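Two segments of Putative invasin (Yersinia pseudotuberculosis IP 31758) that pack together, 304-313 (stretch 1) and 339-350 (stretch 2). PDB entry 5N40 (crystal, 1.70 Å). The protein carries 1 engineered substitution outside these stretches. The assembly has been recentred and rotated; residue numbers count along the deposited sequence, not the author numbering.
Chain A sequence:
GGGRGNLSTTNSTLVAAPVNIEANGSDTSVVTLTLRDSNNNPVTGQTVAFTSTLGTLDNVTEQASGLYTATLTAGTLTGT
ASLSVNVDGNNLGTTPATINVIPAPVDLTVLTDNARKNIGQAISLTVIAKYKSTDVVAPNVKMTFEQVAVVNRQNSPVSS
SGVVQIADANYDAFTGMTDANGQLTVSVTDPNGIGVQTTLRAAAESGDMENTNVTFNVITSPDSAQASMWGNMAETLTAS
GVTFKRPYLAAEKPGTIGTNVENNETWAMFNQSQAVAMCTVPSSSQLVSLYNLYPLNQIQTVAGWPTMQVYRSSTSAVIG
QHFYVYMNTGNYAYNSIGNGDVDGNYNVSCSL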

# COMPACT_ATOMS: atom_id res chain seq x y z
N GLY A 304 -10.80 22.10 -5.14
CA GLY A 304 -9.67 22.29 -4.27
C GLY A 304 -9.30 23.72 -3.94
O GLY A 304 -8.37 23.93 -3.15
N TRP A 305 -9.98 24.72 -4.50
CA TRP A 305 -9.53 26.10 -4.27
C TRP A 305 -9.79 26.51 -2.81
O TRP A 305 -10.79 26.10 -2.22
CB TRP A 305 -10.24 27.07 -5.20
CG TRP A 305 -9.93 26.87 -6.64
CD1 TRP A 305 -9.31 25.80 -7.20
CD2 TRP A 305 -10.25 27.76 -7.72
NE1 TRP A 305 -9.21 25.97 -8.56
CE2 TRP A 305 -9.78 27.16 -8.90
CE3 TRP A 305 -10.88 29.00 -7.79
CZ2 TRP A 305 -9.92 27.77 -10.15
CZ3 TRP A 305 -11.02 29.60 -9.04
CH2 TRP A 305 -10.54 28.99 -10.19
N PRO A 306 -8.90 27.31 -2.21
CA PRO A 306 -9.09 27.73 -0.81
C PRO A 306 -10.18 28.79 -0.71
O PRO A 306 -10.12 29.81 -1.40
CB PRO A 306 -7.72 28.30 -0.43
CG PRO A 306 -7.17 28.80 -1.72
CD PRO A 306 -7.65 27.85 -2.78
N THR A 307 -11.14 28.57 0.19
CA THR A 307 -12.33 29.41 0.24
C THR A 307 -12.55 30.13 1.57
O THR A 307 -13.57 30.80 1.73
CB THR A 307 -13.58 28.58 -0.08
OG1 THR A 307 -13.70 27.51 0.86
CG2 THR A 307 -13.52 28.03 -1.50
N MET A 308 -11.62 30.03 2.52
CA MET A 308 -11.82 30.72 3.79
C MET A 308 -11.75 32.24 3.64
O MET A 308 -12.33 32.97 4.45
CB MET A 308 -10.80 30.26 4.83
CG MET A 308 -11.07 28.88 5.39
SD MET A 308 -9.85 28.38 6.63
CE MET A 308 -10.60 26.89 7.29
N GLN A 309 -11.06 32.73 2.61
CA GLN A 309 -10.92 34.16 2.39
C GLN A 309 -11.56 34.53 1.06
O GLN A 309 -11.61 33.73 0.12
CB GLN A 309 -9.44 34.59 2.40
CG GLN A 309 -8.65 34.09 3.61
CD GLN A 309 -9.29 34.45 4.94
OE1 GLN A 309 -10.12 35.36 5.03
NE2 GLN A 309 -8.91 33.73 6.00
N VAL A 310 -12.04 35.77 0.98
CA VAL A 310 -12.85 36.18 -0.16
C VAL A 310 -11.99 36.36 -1.40
O VAL A 310 -10.76 36.47 -1.34
CB VAL A 310 -13.63 37.47 0.17
CG1 VAL A 310 -14.48 37.25 1.41
CG2 VAL A 310 -12.67 38.65 0.37
N TYR A 311 -12.66 36.38 -2.55
CA TYR A 311 -12.05 36.59 -3.86
C TYR A 311 -12.44 37.96 -4.39
O TYR A 311 -13.59 38.37 -4.28
CB TYR A 311 -12.50 35.49 -4.84
CG TYR A 311 -11.79 34.17 -4.61
CD1 TYR A 311 -11.97 33.45 -3.44
CD2 TYR A 311 -10.94 33.64 -5.58
CE1 TYR A 311 -11.29 32.24 -3.22
CE2 TYR A 311 -10.28 32.44 -5.38
CZ TYR A 311 -10.46 31.74 -4.21
OH TYR A 311 -9.79 30.54 -4.01
N ARG A 312 -11.47 38.66 -4.97
CA ARG A 312 -11.72 40.02 -5.45
C ARG A 312 -12.47 39.99 -6.78
O ARG A 312 -12.30 39.08 -7.60
CB ARG A 312 -10.41 40.79 -5.61
CG ARG A 312 -9.72 41.11 -4.29
CD ARG A 312 -8.65 42.19 -4.44
NE ARG A 312 -8.26 42.72 -3.13
CZ ARG A 312 -8.97 43.61 -2.44
NH1 ARG A 312 -10.11 44.09 -2.92
NH2 ARG A 312 -8.54 44.02 -1.25
N SER A 313 -13.32 41.00 -6.98
CA SER A 313 -14.00 41.20 -8.24
C SER A 313 -13.68 42.58 -8.78
O SER A 313 -13.11 43.43 -8.09
CB SER A 313 -15.52 41.04 -8.10
OG SER A 313 -16.15 42.29 -7.84
N ASN A 339 -11.60 50.01 4.59
CA ASN A 339 -11.01 50.31 3.29
C ASN A 339 -10.54 49.03 2.62
O ASN A 339 -9.33 48.83 2.42
CB ASN A 339 -9.85 51.30 3.45
CG ASN A 339 -9.48 51.98 2.14
OD1 ASN A 339 -10.10 51.73 1.10
ND2 ASN A 339 -8.47 52.83 2.18
N GLY A 340 -11.49 48.17 2.23
CA GLY A 340 -11.13 46.85 1.74
C GLY A 340 -10.25 46.88 0.51
O GLY A 340 -9.37 46.03 0.35
N ASP A 341 -10.47 47.84 -0.38
CA ASP A 341 -9.73 47.88 -1.63
C ASP A 341 -8.24 48.07 -1.41
O ASP A 341 -7.42 47.59 -2.20
CB ASP A 341 -10.25 48.99 -2.54
CG ASP A 341 -11.34 48.52 -3.49
OD1 ASP A 341 -12.07 47.56 -3.15
OD2 ASP A 341 -11.46 49.13 -4.58
N VAL A 342 -7.86 48.77 -0.35
CA VAL A 342 -6.47 49.14 -0.11
C VAL A 342 -5.82 48.22 0.92
O VAL A 342 -4.72 47.71 0.71
CB VAL A 342 -6.38 50.62 0.33
CG1 VAL A 342 -4.97 50.97 0.78
CG2 VAL A 342 -6.82 51.53 -0.81
N ASP A 343 -6.48 48.01 2.06
CA ASP A 343 -5.91 47.25 3.16
C ASP A 343 -6.24 45.77 3.11
O ASP A 343 -5.59 44.98 3.80
CB ASP A 343 -6.38 47.82 4.50
CG ASP A 343 -6.00 49.27 4.69
OD1 ASP A 343 -5.02 49.72 4.06
OD2 ASP A 343 -6.69 49.97 5.46
N GLY A 344 -7.24 45.37 2.32
CA GLY A 344 -7.63 43.97 2.24
C GLY A 344 -6.65 43.17 1.41
O GLY A 344 -6.31 43.55 0.28
N ASN A 345 -6.18 42.05 1.96
CA ASN A 345 -5.33 41.10 1.25
C ASN A 345 -6.19 39.86 0.98
O ASN A 345 -6.36 39.00 1.86
CB ASN A 345 -4.08 40.76 2.05
CG ASN A 345 -3.08 41.91 2.07
OD1 ASN A 345 -2.90 42.61 1.07
ND2 ASN A 345 -2.44 42.11 3.21
N TYR A 346 -6.73 39.79 -0.22
CA TYR A 346 -7.74 38.81 -0.58
C TYR A 346 -7.23 37.94 -1.72
O TYR A 346 -6.19 38.19 -2.32
CB TYR A 346 -9.04 39.51 -1.01
CG TYR A 346 -9.62 40.46 0.02
CD1 TYR A 346 -9.37 40.30 1.38
CD2 TYR A 346 -10.43 41.53 -0.37
CE1 TYR A 346 -9.91 41.17 2.31
CE2 TYR A 346 -10.96 42.39 0.56
CZ TYR A 346 -10.70 42.21 1.89
OH TYR A 346 -11.24 43.09 2.82
N ASN A 347 -7.99 36.88 -2.01
CA ASN A 347 -7.66 36.00 -3.11
C ASN A 347 -7.95 36.66 -4.45
O ASN A 347 -8.86 37.48 -4.57
CB ASN A 347 -8.46 34.70 -3.01
CG ASN A 347 -7.92 33.75 -1.95
OD1 ASN A 347 -6.75 33.36 -1.99
ND2 ASN A 347 -8.77 33.36 -1.01
N VAL A 348 -7.19 36.26 -5.46
CA VAL A 348 -7.45 36.67 -6.84
C VAL A 348 -7.48 35.44 -7.73
O VAL A 348 -6.49 34.71 -7.84
CB VAL A 348 -6.41 37.68 -7.35
CG1 VAL A 348 -6.68 38.04 -8.80
CG2 VAL A 348 -6.42 38.93 -6.49
N SER A 349 -8.64 35.20 -8.34
CA SER A 349 -8.78 34.28 -9.46
C SER A 349 -8.84 35.11 -10.73
O SER A 349 -9.78 35.89 -10.93
CB SER A 349 -10.03 33.41 -9.31
OG SER A 349 -10.24 32.63 -10.48
N CYS A 350 -7.84 34.94 -11.58
CA CYS A 350 -7.74 35.72 -12.80
C CYS A 350 -8.72 35.20 -13.84
O CYS A 350 -8.99 34.00 -13.93
CB CYS A 350 -6.31 35.67 -13.33
SG CYS A 350 -5.08 36.50 -12.24
O HOH W 1 -9.11 31.39 0.99
O HOH W 2 -10.88 36.79 -8.33
O HOH W 3 -12.73 45.40 -1.66

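The most unusual feature here is a single guanidinium nitrogen that ties together both ends of a short helix. Arg312 NH2 donates to Gly340 O at 2.7 Å and to Gly344 O at 2.7 Å, one acceptor in the first turn of helix 340-343, the other just past its end. Both carbonyls lie near the guanidinium plane, where the N-H bonds point. Tyr346 CD2 lies over one face of the group, 3.2 Å from Arg312 NH2, and the backbone of Asp341 lies over the opposite face. Charge is answered loosely: Arg312 NH1 and Asp341 OD1 form a long salt bridge of 4.0 Å, with water 3 hydrogen-bonded to both. Gly344 is part of the design, since a CB there would lie 3.0 Å from Arg312 NH2 and 2.3 Å from Tyr346 CZ.

The backbones meet in a single bridge between Tyr311 and Asn347. Asn347 N donates to Val310 O at 2.9 Å, and Arg312 N donates to Asn347 O at 2.9 Å, so the residues flanking Tyr311 hold Asn347 by both its amide and its carbonyl. Farther along, water 2 accepts from Ser349 N and donates to Arg312 O, extending the link through solvent.

Asn347 also works through its side chain. Its CB sits squarely over the Tyr311 ring, 3.5 Å from the centroid, while its ND2 donates to Gln309 O at 3.1 Å. The same ND2 donates to water 1, and this water also accepts from the backbone N of Gln309. Tyr311 is steadied from within its own stretch, its OH donating to Pro306 O at 2.7 Å. A second aliphatic-on-aromatic pairing runs the other way: Val310 CG2 packs over the face of Tyr346, 3.7 Å from the ring centroid.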